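Local structure of citrate synthase (Pyrobaculum aerophilum, 2IBP) at residues Y83-L93 and E152-I161; L181-Y189 and A200-L208. The protein probably catalyses the condensation of oxaloacetate with acetyl-CoA and water to give citrate and CoA in the tricarboxylic acid cycle. All blocks are in the same frame, centred on the assembly; numbering follows the deposited sequence.

How the contacts relate
Both contacts are largely buried helix pairs on the same side of the chain's centre, their own centres about 14 Å apart, and they illustrate two ways of joining helices. Contact 1 brings together helices distant in sequence and combines apolar and CH-pi packing with polar bonds: a salt bridge at one end, and backbone carbonyls gripped by side chains at the other. Contact 2 joins consecutive helices at a steep angle with small and aliphatic side chains, without a direct hydrogen bond between its segments; its partly exposed flank carries a bridging water. They meet where Arg91 of contact 1 probably bonds through NH2 to Leu181 O of contact 2, and where His183 packs on Pro159 of helix 141-169.

Contact 1. Residues Y83-L93 and E152-I161; sequences YINRMKKYREL and EKLVAKMPTI
Glu152 OE1 is gripped twice: Arg86 NE donates to it at 2.8 Å in a nearly straight bond (174°), and a water that also bonds Tyr90 OH donates to it. Arg86 completes a side-on, two-nitrogen salt bridge by giving NH2 to Glu152 OE2 (2.9 Å); both bonds use syn lone pairs, with guanidinium and carboxylate almost coplanar. Tyr71 OH is a further partner of OE2, so the buried carboxylate is held at both oxygens. The Glu152 side chain is a knob set among Tyr83, Arg86, Met87 and Tyr90, the Tyr83 ring presenting its edge to OE2. This knob-into-hole packing joins helix 77-90 to helix 141-169 in the largely helical citrate synthase fold, the short axes crossing at -48° and 8.3 Å apart at their closest. Beside the knob, Met87 CE presses tightly on Val155 CG1 (3.5 Å). Lys153 lies extended across the Tyr90 ring, its CG over the centre of one face in a CH-pi contact 3.6 Å from the centroid, while NZ forms salt bridges with Asp124 and Asp126. One turn later Lys157 bends at its last torsion (chi4 -71°), bringing NZ to Tyr90 O at 2.8 Å and, more weakly, to Glu92 O; NZ also forms a salt bridge with Glu120. Thr160 OG1 donates to Arg91 O (2.7 Å). Leu93 lies against one face of the helix, CD2 on Lys157 CB, CD1 on Ile161 CG1, the Thr160 methyl beside its CG.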
ATOM      1  N   TYR A  83      25.948  -6.831  13.123  1.00 11.89           N
ATOM      2  CA  TYR A  83      24.766  -6.131  12.604  1.00  8.69           C
ATOM      3  C   TYR A  83      25.151  -4.735  12.089  1.00  8.98           C
ATOM      4  O   TYR A  83      24.757  -4.322  10.978  1.00 11.31           O
ATOM      5  CB  TYR A  83      23.734  -6.017  13.725  1.00 11.68           C
ATOM      6  CG  TYR A  83      22.496  -5.224  13.375  1.00  9.50           C
ATOM      7  CD1 TYR A  83      21.481  -5.794  12.633  1.00 12.26           C
ATOM      8  CD2 TYR A  83      22.263  -3.990  13.956  1.00  7.90           C
ATOM      9  CE1 TYR A  83      20.312  -5.074  12.352  1.00  9.99           C
ATOM     10  CE2 TYR A  83      21.120  -3.262  13.677  1.00 10.56           C
ATOM     11  CZ  TYR A  83      20.145  -3.814  12.891  1.00 10.83           C
ATOM     12  OH  TYR A  83      18.962  -3.125  12.652  1.00 14.56           O
ATOM     13  N   ILE A  84      25.881  -4.002  12.912  1.00 11.33           N
ATOM     14  CA  ILE A  84      26.320  -2.664  12.527  1.00 11.02           C
ATOM     15  C   ILE A  84      27.112  -2.724  11.232  1.00 13.53           C
ATOM     16  O   ILE A  84      26.880  -1.937  10.317  1.00 11.54           O
ATOM     17  CB  ILE A  84      27.102  -1.997  13.660  1.00 11.19           C
ATOM     18  CG1 ILE A  84      26.124  -1.593  14.779  1.00 14.61           C
ATOM     19  CG2 ILE A  84      27.896  -0.827  13.141  1.00 11.49           C
ATOM     20  CD1 ILE A  84      26.777  -0.987  15.993  1.00 16.42           C
ATOM     21  N   ASN A  85      28.000  -3.712  11.108  1.00  9.85           N
ATOM     22  CA  ASN A  85      28.776  -3.856   9.881  1.00 10.09           C
ATOM     23  C   ASN A  85      27.932  -4.214   8.665  1.00  8.00           C
ATOM     24  O   ASN A  85      28.170  -3.707   7.584  1.00 10.50           O
ATOM     25  CB  ASN A  85      29.872  -4.885  10.068  1.00 12.69           C
ATOM     26  CG  ASN A  85      31.099  -4.306  10.739  1.00 19.23           C
ATOM     27  OD1 ASN A  85      31.355  -3.105  10.654  1.00 18.34           O
ATOM     28  ND2 ASN A  85      31.904  -5.169  11.353  1.00 18.52           N
ATOM     29  N   ARG A  86      26.920  -5.055   8.845  1.00 10.34           N
ATOM     30  CA  ARG A  86      26.041  -5.405   7.741  1.00 10.15           C
ATOM     31  C   ARG A  86      25.267  -4.170   7.313  1.00 10.13           C
ATOM     32  O   ARG A  86      25.188  -3.854   6.132  1.00 11.60           O
ATOM     33  CB  ARG A  86      25.053  -6.520   8.123  1.00 11.45           C
ATOM     34  CG  ARG A  86      25.698  -7.885   8.339  1.00 13.52           C
ATOM     35  CD  ARG A  86      24.642  -8.986   8.420  1.00 15.44           C
ATOM     36  NE  ARG A  86      23.659  -8.794   9.487  1.00 10.87           N
ATOM     37  CZ  ARG A  86      23.786  -9.251  10.722  1.00 13.27           C
ATOM     38  NH1 ARG A  86      24.926  -9.835  11.107  1.00 15.64           N
ATOM     39  NH2 ARG A  86      22.822  -9.044  11.600  1.00 14.00           N
ATOM     40  N   MET A  87      24.753  -3.438   8.294  1.00 12.10           N
ATOM     41  CA  MET A  87      23.974  -2.233   8.003  1.00 11.73           C
ATOM     42  C   MET A  87      24.841  -1.232   7.244  1.00  8.05           C
ATOM     43  O   MET A  87      24.408  -0.662   6.264  1.00  9.89           O
ATOM     44  CB  MET A  87      23.406  -1.626   9.295  1.00 14.66           C
ATOM     45  CG  MET A  87      22.511  -2.592  10.054  1.00 18.68           C
ATOM     46  SD  MET A  87      20.971  -2.833   9.181  1.00 22.19           S
ATOM     47  CE  MET A  87      20.216  -1.333   9.814  1.00  9.98           C
ATOM     48  N   LYS A  88      26.089  -1.060   7.660  1.00  8.73           N
ATOM     49  CA  LYS A  88      26.979  -0.139   6.962  1.00  8.57           C
ATOM     50  C   LYS A  88      27.168  -0.538   5.503  1.00  6.49           C
ATOM     51  O   LYS A  88      27.198   0.320   4.618  1.00 11.09           O
ATOM     52  CB  LYS A  88      28.311  -0.033   7.692  1.00 11.58           C
ATOM     53  CG  LYS A  88      28.230   0.810   8.920  1.00 11.24           C
ATOM     54  CD  LYS A  88      29.497   0.763   9.736  1.00 13.09           C
ATOM     55  CE  LYS A  88      29.422   1.747  10.869  1.00 16.11           C
ATOM     56  NZ  LYS A  88      30.676   1.762  11.655  1.00 19.15           N
ATOM     57  N   LYS A  89      27.348  -1.838   5.258  1.00 11.56           N
ATOM     58  CA  LYS A  89      27.513  -2.364   3.912  1.00 10.62           C
ATOM     59  C   LYS A  89      26.237  -2.135   3.087  1.00 10.38           C
ATOM     60  O   LYS A  89      26.302  -1.880   1.886  1.00 13.47           O
ATOM     61  CB  LYS A  89      27.797  -3.865   3.965  1.00 15.67           C
ATOM     62  CG  LYS A  89      28.071  -4.497   2.612  1.00 29.95           C
ATOM     63  CD  LYS A  89      28.348  -5.999   2.734  1.00 34.85           C
ATOM     64  CE  LYS A  89      27.117  -6.763   3.228  1.00 46.09           C
ATOM     65  NZ  LYS A  89      27.333  -8.240   3.243  1.00 47.90           N
ATOM     66  N   TYR A  90      25.090  -2.216   3.744  1.00  9.28           N
ATOM     67  CA  TYR A  90      23.824  -2.067   3.040  1.00 11.13           C
ATOM     68  C   TYR A  90      23.407  -0.642   2.746  1.00 10.99           C
ATOM     69  O   TYR A  90      22.489  -0.431   1.958  1.00  9.40           O
ATOM     70  CB  TYR A  90      22.685  -2.697   3.834  1.00 11.04           C
ATOM     71  CG  TYR A  90      22.834  -4.159   4.117  1.00  9.61           C
ATOM     72  CD1 TYR A  90      23.395  -5.013   3.184  1.00 11.69           C
ATOM     73  CD2 TYR A  90      22.245  -4.708   5.237  1.00  8.31           C
ATOM     74  CE1 TYR A  90      23.498  -6.369   3.452  1.00 15.17           C
ATOM     75  CE2 TYR A  90      22.304  -6.049   5.494  1.00 15.56           C
ATOM     76  CZ  TYR A  90      22.922  -6.874   4.600  1.00 18.25           C
ATOM     77  OH  TYR A  90      22.993  -8.212   4.889  1.00 21.70           O
ATOM     78  N   ARG A  91      24.050   0.341   3.361  1.00  7.76           N
ATOM     79  CA  ARG A  91      23.620   1.731   3.183  1.00  8.80           C
ATOM     80  C   ARG A  91      23.572   2.203   1.746  1.00  7.55           C
ATOM     81  O   ARG A  91      22.689   2.982   1.378  1.00  9.35           O
ATOM     82  CB  ARG A  91      24.521   2.686   3.959  1.00 11.39           C
ATOM     83  CG  ARG A  91      24.428   2.537   5.428  1.00 11.82           C
ATOM     84  CD  ARG A  91      25.432   3.449   6.077  1.00 13.37           C
ATOM     85  NE  ARG A  91      25.385   3.347   7.525  1.00 10.93           N
ATOM     86  CZ  ARG A  91      26.270   3.914   8.340  1.00 10.15           C
ATOM     87  NH1 ARG A  91      27.321   4.547   7.843  1.00 10.63           N
ATOM     88  NH2 ARG A  91      26.131   3.796   9.641  1.00 11.24           N
ATOM     89  N   GLU A  92      24.544   1.815   0.937  1.00  9.00           N
ATOM     90  CA  GLU A  92      24.620   2.314  -0.431  1.00  9.70           C
ATOM     91  C   GLU A  92      23.502   1.731  -1.280  1.00  9.57           C
ATOM     92  O   GLU A  92      23.064   0.602  -1.045  1.00 11.89           O
ATOM     93  CB  GLU A  92      25.973   1.999  -1.057  1.00 13.30           C
ATOM     94  CG  GLU A  92      26.194   2.587  -2.440  1.00 12.81           C
ATOM     95  CD  GLU A  92      26.050   4.100  -2.511  1.00 16.45           C
ATOM     96  OE1 GLU A  92      27.087   4.796  -2.510  1.00 20.09           O
ATOM     97  OE2 GLU A  92      24.908   4.604  -2.521  1.00 12.10           O
ATOM     98  N   LEU A  93      23.016   2.537  -2.215  1.00 10.14           N
ATOM     99  CA  LEU A  93      21.933   2.132  -3.074  1.00  8.87           C
ATOM    100  C   LEU A  93      22.469   1.627  -4.400  1.00  9.60           C
ATOM    101  O   LEU A  93      23.569   1.983  -4.838  1.00 10.22           O
ATOM    102  CB  LEU A  93      20.993   3.319  -3.317  1.00  9.83           C
ATOM    103  CG  LEU A  93      20.437   3.966  -2.058  1.00 11.21           C
ATOM    104  CD1 LEU A  93      19.650   5.251  -2.419  1.00  9.76           C
ATOM    105  CD2 LEU A  93      19.593   2.971  -1.262  1.00 10.51           C
ATOM    106  N   GLU A 152      16.891  -5.787   7.219  1.00  8.05           N
ATOM    107  CA  GLU A 152      18.060  -4.977   7.578  1.00  8.03           C
ATOM    108  C   GLU A 152      18.425  -3.976   6.473  1.00  5.67           C
ATOM    109  O   GLU A 152      18.712  -2.817   6.738  1.00  9.45           O
ATOM    110  CB  GLU A 152      19.267  -5.878   7.871  1.00  9.05           C
ATOM    111  CG  GLU A 152      19.112  -6.686   9.109  1.00 10.78           C
ATOM    112  CD  GLU A 152      20.344  -7.500   9.449  1.00 14.42           C
ATOM    113  OE1 GLU A 152      21.346  -7.453   8.692  1.00 16.35           O
ATOM    114  OE2 GLU A 152      20.316  -8.147  10.512  1.00 13.95           O
ATOM    115  N   LYS A 153      18.349  -4.413   5.225  1.00  5.91           N
ATOM    116  CA  LYS A 153      18.679  -3.554   4.107  1.00  9.48           C
ATOM    117  C   LYS A 153      17.738  -2.375   4.051  1.00  9.03           C
ATOM    118  O   LYS A 153      18.156  -1.255   3.787  1.00  8.66           O
ATOM    119  CB  LYS A 153      18.625  -4.303   2.796  1.00 10.96           C
ATOM    120  CG  LYS A 153      19.761  -5.262   2.602  1.00 12.24           C
ATOM    121  CD  LYS A 153      19.542  -6.042   1.350  1.00 12.16           C
ATOM    122  CE  LYS A 153      20.601  -7.061   1.114  1.00 20.29           C
ATOM    123  NZ  LYS A 153      20.211  -7.851  -0.093  1.00 17.52           N
ATOM    124  N   LEU A 154      16.449  -2.632   4.243  1.00  7.86           N
ATOM    125  CA  LEU A 154      15.464  -1.539   4.217  1.00  8.32           C
ATOM    126  C   LEU A 154      15.728  -0.487   5.316  1.00 10.37           C
ATOM    127  O   LEU A 154      15.641   0.721   5.086  1.00  8.58           O
ATOM    128  CB  LEU A 154      14.060  -2.134   4.352  1.00  7.86           C
ATOM    129  CG  LEU A 154      13.541  -2.686   3.021  1.00  8.59           C
ATOM    130  CD1 LEU A 154      12.498  -3.774   3.183  1.00  9.06           C
ATOM    131  CD2 LEU A 154      13.019  -1.569   2.110  1.00  9.24           C
ATOM    132  N   VAL A 155      16.073  -0.955   6.501  1.00  7.78           N
ATOM    133  CA  VAL A 155      16.369  -0.055   7.608  1.00  6.63           C
ATOM    134  C   VAL A 155      17.656   0.734   7.280  1.00  8.43           C
ATOM    135  O   VAL A 155      17.745   1.941   7.500  1.00  8.48           O
ATOM    136  CB  VAL A 155      16.527  -0.857   8.899  1.00  7.92           C
ATOM    137  CG1 VAL A 155      17.017   0.047  10.047  1.00  8.66           C
ATOM    138  CG2 VAL A 155      15.211  -1.539   9.246  1.00  8.86           C
ATOM    139  N   ALA A 156      18.644   0.046   6.724  1.00  5.67           N
ATOM    140  CA  ALA A 156      19.919   0.689   6.405  1.00  8.05           C
ATOM    141  C   ALA A 156      19.871   1.702   5.284  1.00  7.89           C
ATOM    142  O   ALA A 156      20.606   2.687   5.299  1.00  9.15           O
ATOM    143  CB  ALA A 156      20.972  -0.382   6.085  1.00  6.38           C
ATOM    144  N   LYS A 157      19.018   1.443   4.294  1.00  6.60           N
ATOM    145  CA  LYS A 157      18.985   2.236   3.087  1.00  5.35           C
ATOM    146  C   LYS A 157      18.105   3.467   3.167  1.00  4.21           C
ATOM    147  O   LYS A 157      18.319   4.413   2.405  1.00  7.04           O
ATOM    148  CB  LYS A 157      18.541   1.367   1.913  1.00  6.27           C
ATOM    149  CG  LYS A 157      19.538   0.272   1.596  1.00  8.15           C
ATOM    150  CD  LYS A 157      19.002  -0.725   0.610  1.00  8.78           C
ATOM    151  CE  LYS A 157      20.000  -1.861   0.440  1.00 11.87           C
ATOM    152  NZ  LYS A 157      21.212  -1.443  -0.289  1.00  9.56           N
ATOM    153  N   MET A 158      17.104   3.453   4.039  1.00  6.27           N
ATOM    154  CA  MET A 158      16.153   4.565   4.046  1.00  7.65           C
ATOM    155  C   MET A 158      16.835   5.939   4.148  1.00  6.81           C
ATOM    156  O   MET A 158      16.523   6.839   3.372  1.00  7.55           O
ATOM    157  CB  MET A 158      15.088   4.384   5.106  1.00 11.16           C
ATOM    158  CG  MET A 158      13.839   5.173   4.839  1.00 14.37           C
ATOM    159  SD  MET A 158      12.941   4.556   3.393  1.00 15.08           S
ATOM    160  CE  MET A 158      12.480   2.935   3.916  1.00 14.71           C
ATOM    161  N   PRO A 159      17.808   6.106   5.062  1.00  5.68           N
ATOM    162  CA  PRO A 159      18.431   7.434   5.137  1.00  6.64           C
ATOM    163  C   PRO A 159      19.177   7.826   3.876  1.00  5.53           C
ATOM    164  O   PRO A 159      19.285   9.007   3.556  1.00  7.80           O
ATOM    165  CB  PRO A 159      19.404   7.298   6.315  1.00  5.57           C
ATOM    166  CG  PRO A 159      18.848   6.159   7.122  1.00  7.66           C
ATOM    167  CD  PRO A 159      18.334   5.207   6.103  1.00  6.79           C
ATOM    168  N   THR A 160      19.725   6.848   3.174  1.00  5.08           N
ATOM    169  CA  THR A 160      20.454   7.135   1.946  1.00  5.00           C
ATOM    170  C   THR A 160      19.493   7.681   0.891  1.00  6.90           C
ATOM    171  O   THR A 160      19.801   8.630   0.169  1.00  7.94           O
ATOM    172  CB  THR A 160      21.184   5.882   1.444  1.00  7.34           C
ATOM    173  OG1 THR A 160      21.845   5.256   2.548  1.00  8.11           O
ATOM    174  CG2 THR A 160      22.202   6.246   0.371  1.00  5.73           C
ATOM    175  N   ILE A 161      18.341   7.040   0.786  1.00  6.12           N
ATOM    176  CA  ILE A 161      17.327   7.466  -0.164  1.00  6.64           C
ATOM    177  C   ILE A 161      16.925   8.916   0.133  1.00  4.42           C
ATOM    178  O   ILE A 161      16.915   9.770  -0.762  1.00  8.48           O
ATOM    179  CB  ILE A 161      16.096   6.562  -0.099  1.00  7.77           C
ATOM    180  CG1 ILE A 161      16.442   5.150  -0.573  1.00  8.99           C
ATOM    181  CG2 ILE A 161      14.973   7.138  -0.982  1.00  9.58           C
ATOM    182  CD1 ILE A 161      15.295   4.179  -0.460  1.00  8.44           C
TER
HETATM  183  O   HOH W   1      21.694  -9.347   7.016  1.00 21.85           O

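Contact 2. Residues L181-Y189 and A200-L208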
ATOM      1  N   LEU A 181      30.896   6.358  10.152  1.00 11.30           N
ATOM      2  CA  LEU A 181      29.890   7.075  10.910  1.00 10.23           C
ATOM      3  C   LEU A 181      28.720   6.171  11.268  1.00  9.65           C
ATOM      4  O   LEU A 181      28.374   5.255  10.511  1.00  9.77           O
ATOM      5  CB  LEU A 181      29.359   8.263  10.110  1.00  7.75           C
ATOM      6  CG  LEU A 181      30.346   9.377   9.799  1.00 11.20           C
ATOM      7  CD1 LEU A 181      29.645  10.512   9.047  1.00 10.40           C
ATOM      8  CD2 LEU A 181      30.947   9.867  11.119  1.00 11.99           C
ATOM      9  N   GLY A 182      28.097   6.469  12.399  1.00  8.95           N
ATOM     10  CA  GLY A 182      26.902   5.777  12.850  1.00  9.59           C
ATOM     11  C   GLY A 182      25.716   6.108  11.958  1.00  9.21           C
ATOM     12  O   GLY A 182      25.770   7.000  11.119  1.00  8.01           O
ATOM     13  N   HIS A 183      24.619   5.414  12.183  1.00  8.46           N
ATOM     14  CA  HIS A 183      23.440   5.537  11.319  1.00  5.93           C
ATOM     15  C   HIS A 183      22.910   6.971  11.262  1.00  6.23           C
ATOM     16  O   HIS A 183      22.759   7.554  10.160  1.00  8.55           O
ATOM     17  CB  HIS A 183      22.372   4.586  11.844  1.00  8.15           C
ATOM     18  CG  HIS A 183      21.234   4.372  10.912  1.00 10.34           C
ATOM     19  ND1 HIS A 183      21.275   3.440   9.894  1.00 12.94           N
ATOM     20  CD2 HIS A 183      19.965   4.841  10.937  1.00  9.64           C
ATOM     21  CE1 HIS A 183      20.114   3.438   9.263  1.00 15.62           C
ATOM     22  NE2 HIS A 183      19.293   4.260   9.889  1.00 10.60           N
ATOM     23  N   ALA A 184      22.672   7.558  12.442  1.00  7.82           N
ATOM     24  CA  ALA A 184      22.152   8.923  12.553  1.00  6.69           C
ATOM     25  C   ALA A 184      23.186   9.953  12.077  1.00  7.06           C
ATOM     26  O   ALA A 184      22.883  10.856  11.294  1.00  7.54           O
ATOM     27  CB  ALA A 184      21.748   9.205  13.978  1.00 10.01           C
ATOM     28  N   ALA A 185      24.428   9.823  12.537  1.00  7.43           N
ATOM     29  CA  ALA A 185      25.474  10.761  12.112  1.00  8.71           C
ATOM     30  C   ALA A 185      25.684  10.727  10.613  1.00 10.59           C
ATOM     31  O   ALA A 185      25.830  11.759   9.952  1.00  9.36           O
ATOM     32  CB  ALA A 185      26.798  10.473  12.823  1.00  8.53           C
ATOM     33  N   ASN A 186      25.691   9.529  10.055  1.00  8.56           N
ATOM     34  CA  ASN A 186      25.901   9.401   8.651  1.00  6.37           C
ATOM     35  C   ASN A 186      24.777  10.077   7.866  1.00  5.51           C
ATOM     36  O   ASN A 186      25.012  10.660   6.808  1.00  8.60           O
ATOM     37  CB  ASN A 186      25.978   7.955   8.245  1.00  6.69           C
ATOM     38  CG  ASN A 186      26.231   7.808   6.788  1.00  8.05           C
ATOM     39  OD1 ASN A 186      27.285   8.210   6.296  1.00  8.50           O
ATOM     40  ND2 ASN A 186      25.241   7.273   6.052  1.00  7.63           N
ATOM     41  N   PHE A 187      23.552   9.973   8.367  1.00  7.95           N
ATOM     42  CA  PHE A 187      22.449  10.635   7.675  1.00  9.89           C
ATOM     43  C   PHE A 187      22.712  12.135   7.567  1.00  6.53           C
ATOM     44  O   PHE A 187      22.593  12.723   6.500  1.00  6.87           O
ATOM     45  CB  PHE A 187      21.131  10.394   8.387  1.00  6.24           C
ATOM     46  CG  PHE A 187      20.013  11.245   7.863  1.00  6.02           C
ATOM     47  CD1 PHE A 187      19.556  11.084   6.572  1.00  9.10           C
ATOM     48  CD2 PHE A 187      19.461  12.240   8.654  1.00  8.03           C
ATOM     49  CE1 PHE A 187      18.552  11.886   6.073  1.00 10.18           C
ATOM     50  CE2 PHE A 187      18.427  13.034   8.161  1.00  6.88           C
ATOM     51  CZ  PHE A 187      17.988  12.858   6.865  1.00  9.34           C
ATOM     52  N   LEU A 188      23.111  12.749   8.670  1.00  7.02           N
ATOM     53  CA  LEU A 188      23.384  14.188   8.639  1.00  9.03           C
ATOM     54  C   LEU A 188      24.559  14.516   7.729  1.00  7.94           C
ATOM     55  O   LEU A 188      24.573  15.531   7.045  1.00  9.45           O
ATOM     56  CB  LEU A 188      23.607  14.744  10.040  1.00  7.65           C
ATOM     57  CG  LEU A 188      22.380  14.743  10.947  1.00  8.07           C
ATOM     58  CD1 LEU A 188      22.746  15.261  12.333  1.00 14.52           C
ATOM     59  CD2 LEU A 188      21.224  15.544  10.325  1.00 11.00           C
ATOM     60  N   TYR A 189      25.573  13.656   7.740  1.00  5.26           N
ATOM     61  CA  TYR A 189      26.701  13.816   6.832  1.00  6.04           C
ATOM     62  C   TYR A 189      26.237  13.740   5.359  1.00  7.17           C
ATOM     63  O   TYR A 189      26.624  14.561   4.530  1.00  7.88           O
ATOM     64  CB  TYR A 189      27.749  12.736   7.137  1.00  7.79           C
ATOM     65  CG  TYR A 189      28.790  12.595   6.069  1.00  8.05           C
ATOM     66  CD1 TYR A 189      29.762  13.559   5.876  1.00 14.20           C
ATOM     67  CD2 TYR A 189      28.772  11.501   5.219  1.00 10.09           C
ATOM     68  CE1 TYR A 189      30.677  13.443   4.860  1.00 12.48           C
ATOM     69  CE2 TYR A 189      29.684  11.370   4.205  1.00 11.40           C
ATOM     70  CZ  TYR A 189      30.641  12.341   4.026  1.00 11.02           C
ATOM     71  OH  TYR A 189      31.546  12.193   3.010  1.00 11.59           O
ATOM     72  N   ALA A 200      23.717  17.284  17.280  1.00  8.83           N
ATOM     73  CA  ALA A 200      22.773  17.122  16.170  1.00  8.58           C
ATOM     74  C   ALA A 200      22.586  15.627  15.880  1.00  9.67           C
ATOM     75  O   ALA A 200      21.456  15.156  15.720  1.00 10.15           O
ATOM     76  CB  ALA A 200      23.249  17.872  14.928  1.00 10.23           C
ATOM     77  N   SER A 201      23.689  14.877  15.872  1.00  8.25           N
ATOM     78  CA  SER A 201      23.618  13.422  15.647  1.00  6.12           C
ATOM     79  C   SER A 201      22.797  12.752  16.731  1.00  8.13           C
ATOM     80  O   SER A 201      22.045  11.816  16.466  1.00  9.58           O
ATOM     81  CB  SER A 201      25.016  12.795  15.638  1.00 16.30           C
ATOM     82  OG  SER A 201      25.767  13.314  14.569  1.00 21.49           O
ATOM     83  N   ARG A 202      23.030  13.147  17.978  1.00  7.81           N
ATOM     84  CA  ARG A 202      22.242  12.590  19.073  1.00  9.38           C
ATOM     85  C   ARG A 202      20.751  12.822  18.861  1.00  7.93           C
ATOM     86  O   ARG A 202      19.928  11.964  19.159  1.00  9.02           O
ATOM     87  CB  ARG A 202      22.678  13.149  20.430  1.00  9.11           C
ATOM     88  CG  ARG A 202      21.870  12.579  21.578  1.00 11.56           C
ATOM     89  CD  ARG A 202      22.491  12.850  22.930  1.00 13.04           C
ATOM     90  NE  ARG A 202      22.438  14.241  23.363  1.00 11.48           N
ATOM     91  CZ  ARG A 202      21.489  14.769  24.137  1.00  9.63           C
ATOM     92  NH1 ARG A 202      20.407  14.074  24.493  1.00 12.88           N
ATOM     93  NH2 ARG A 202      21.597  16.028  24.524  1.00 12.18           N
ATOM     94  N   GLY A 203      20.400  14.018  18.411  1.00  7.82           N
ATOM     95  CA  GLY A 203      19.022  14.359  18.143  1.00  7.16           C
ATOM     96  C   GLY A 203      18.404  13.445  17.108  1.00  5.42           C
ATOM     97  O   GLY A 203      17.306  12.946  17.296  1.00  7.66           O
ATOM     98  N   ILE A 204      19.137  13.207  16.027  1.00  4.35           N
ATOM     99  CA  ILE A 204      18.639  12.311  14.980  1.00  7.16           C
ATOM    100  C   ILE A 204      18.521  10.896  15.539  1.00  8.65           C
ATOM    101  O   ILE A 204      17.489  10.238  15.386  1.00  7.41           O
ATOM    102  CB  ILE A 204      19.507  12.348  13.708  1.00  8.61           C
ATOM    103  CG1 ILE A 204      19.446  13.745  13.071  1.00  8.75           C
ATOM    104  CG2 ILE A 204      19.041  11.275  12.696  1.00  8.95           C
ATOM    105  CD1 ILE A 204      18.047  14.191  12.642  1.00 13.94           C
ATOM    106  N   ASP A 205      19.554  10.426  16.223  1.00  8.49           N
ATOM    107  CA  ASP A 205      19.520   9.073  16.791  1.00  8.76           C
ATOM    108  C   ASP A 205      18.327   8.927  17.742  1.00  6.70           C
ATOM    109  O   ASP A 205      17.592   7.937  17.689  1.00  7.41           O
ATOM    110  CB  ASP A 205      20.807   8.785  17.558  1.00  8.13           C
ATOM    111  CG  ASP A 205      21.019   7.302  17.816  1.00 16.99           C
ATOM    112  OD1 ASP A 205      20.777   6.501  16.896  1.00 11.18           O
ATOM    113  OD2 ASP A 205      21.558   6.946  18.882  1.00 23.58           O
ATOM    114  N   LEU A 206      18.143   9.917  18.614  1.00  5.69           N
ATOM    115  CA  LEU A 206      17.045   9.892  19.566  1.00  5.99           C
ATOM    116  C   LEU A 206      15.713   9.865  18.836  1.00  8.12           C
ATOM    117  O   LEU A 206      14.836   9.069  19.151  1.00  8.32           O
ATOM    118  CB  LEU A 206      17.107  11.104  20.492  1.00  8.01           C
ATOM    119  CG  LEU A 206      16.056  11.142  21.588  1.00 10.09           C
ATOM    120  CD1 LEU A 206      16.140   9.891  22.478  1.00 14.21           C
ATOM    121  CD2 LEU A 206      16.256  12.440  22.409  1.00 10.14           C
ATOM    122  N   TYR A 207      15.561  10.737  17.847  1.00  5.85           N
ATOM    123  CA  TYR A 207      14.320  10.777  17.088  1.00  5.58           C
ATOM    124  C   TYR A 207      14.038   9.406  16.468  1.00  6.99           C
ATOM    125  O   TYR A 207      12.917   8.901  16.526  1.00  6.73           O
ATOM    126  CB  TYR A 207      14.397  11.830  15.992  1.00  8.11           C
ATOM    127  CG  TYR A 207      13.119  11.900  15.183  1.00  7.29           C
ATOM    128  CD1 TYR A 207      12.105  12.793  15.518  1.00 10.61           C
ATOM    129  CD2 TYR A 207      12.894  11.015  14.143  1.00  9.05           C
ATOM    130  CE1 TYR A 207      10.927  12.814  14.807  1.00  9.37           C
ATOM    131  CE2 TYR A 207      11.721  11.030  13.447  1.00  9.61           C
ATOM    132  CZ  TYR A 207      10.745  11.919  13.786  1.00 11.06           C
ATOM    133  OH  TYR A 207       9.571  11.912  13.084  1.00 18.62           O
ATOM    134  N   LEU A 208      15.079   8.792  15.921  1.00  6.20           N
ATOM    135  CA  LEU A 208      14.914   7.502  15.269  1.00  6.55           C
ATOM    136  C   LEU A 208      14.478   6.454  16.285  1.00  6.17           C
ATOM    137  O   LEU A 208      13.625   5.625  16.008  1.00  7.58           O
ATOM    138  CB  LEU A 208      16.181   7.075  14.535  1.00  4.95           C
ATOM    139  CG  LEU A 208      16.622   7.903  13.339  1.00  6.83           C
ATOM    140  CD1 LEU A 208      17.926   7.384  12.800  1.00 10.66           C
ATOM    141  CD2 LEU A 208      15.583   7.980  12.238  1.00  9.61           C
TER
HETATM  142  O   HOH W   2      22.880   6.107  14.981  1.00 11.21           O
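Ala184 packs its methyl directly against the backbone of the second helix, CB lying 3.4 Å from Asp205 N. Ser201, Ile204, Asp205 and Leu208 form the hole that receives this small knob, which brings the axes within 8.0 Å of each other although the helices cross steeply, at 119°. Ile204 divides its branches: CG2 meets Ala184 CB at 3.6 Å, whereas CG1, set opposite the carbonyl carbon (chi1 -64°), reaches Leu188 CD1 at 3.7 Å. That same Leu188 methyl also touches Ala200 CB, extending the apolar seam. Packing is looser at Phe187, whose CD2 comes no nearer than 4.2 Å to Ile204 CG2, and His183 offers only a ring edge to Leu208 CD1 (3.8 Å). The partly exposed flank is more polar: Ser201 OG rests on Ala185 CB, and in place of a direct bond a water accepts from Ala184 N and donates to Asp205 OD1. Tyr62 N is a second partner of that oxygen. The two helices are consecutive, joined by a short connection whose Pro196 touches both Leu188 and Ser201. On the side of helix 198-210 turned from helix 183-192, Arg202 pairs with Asp308, a magnesium ligand in crystals of this protein, and Leu206 packs on helix 297-313. Phe187, buried, touches Pro159 and Val162 of helix 141-169 and also Ile366 and Met369 of helix 363-382.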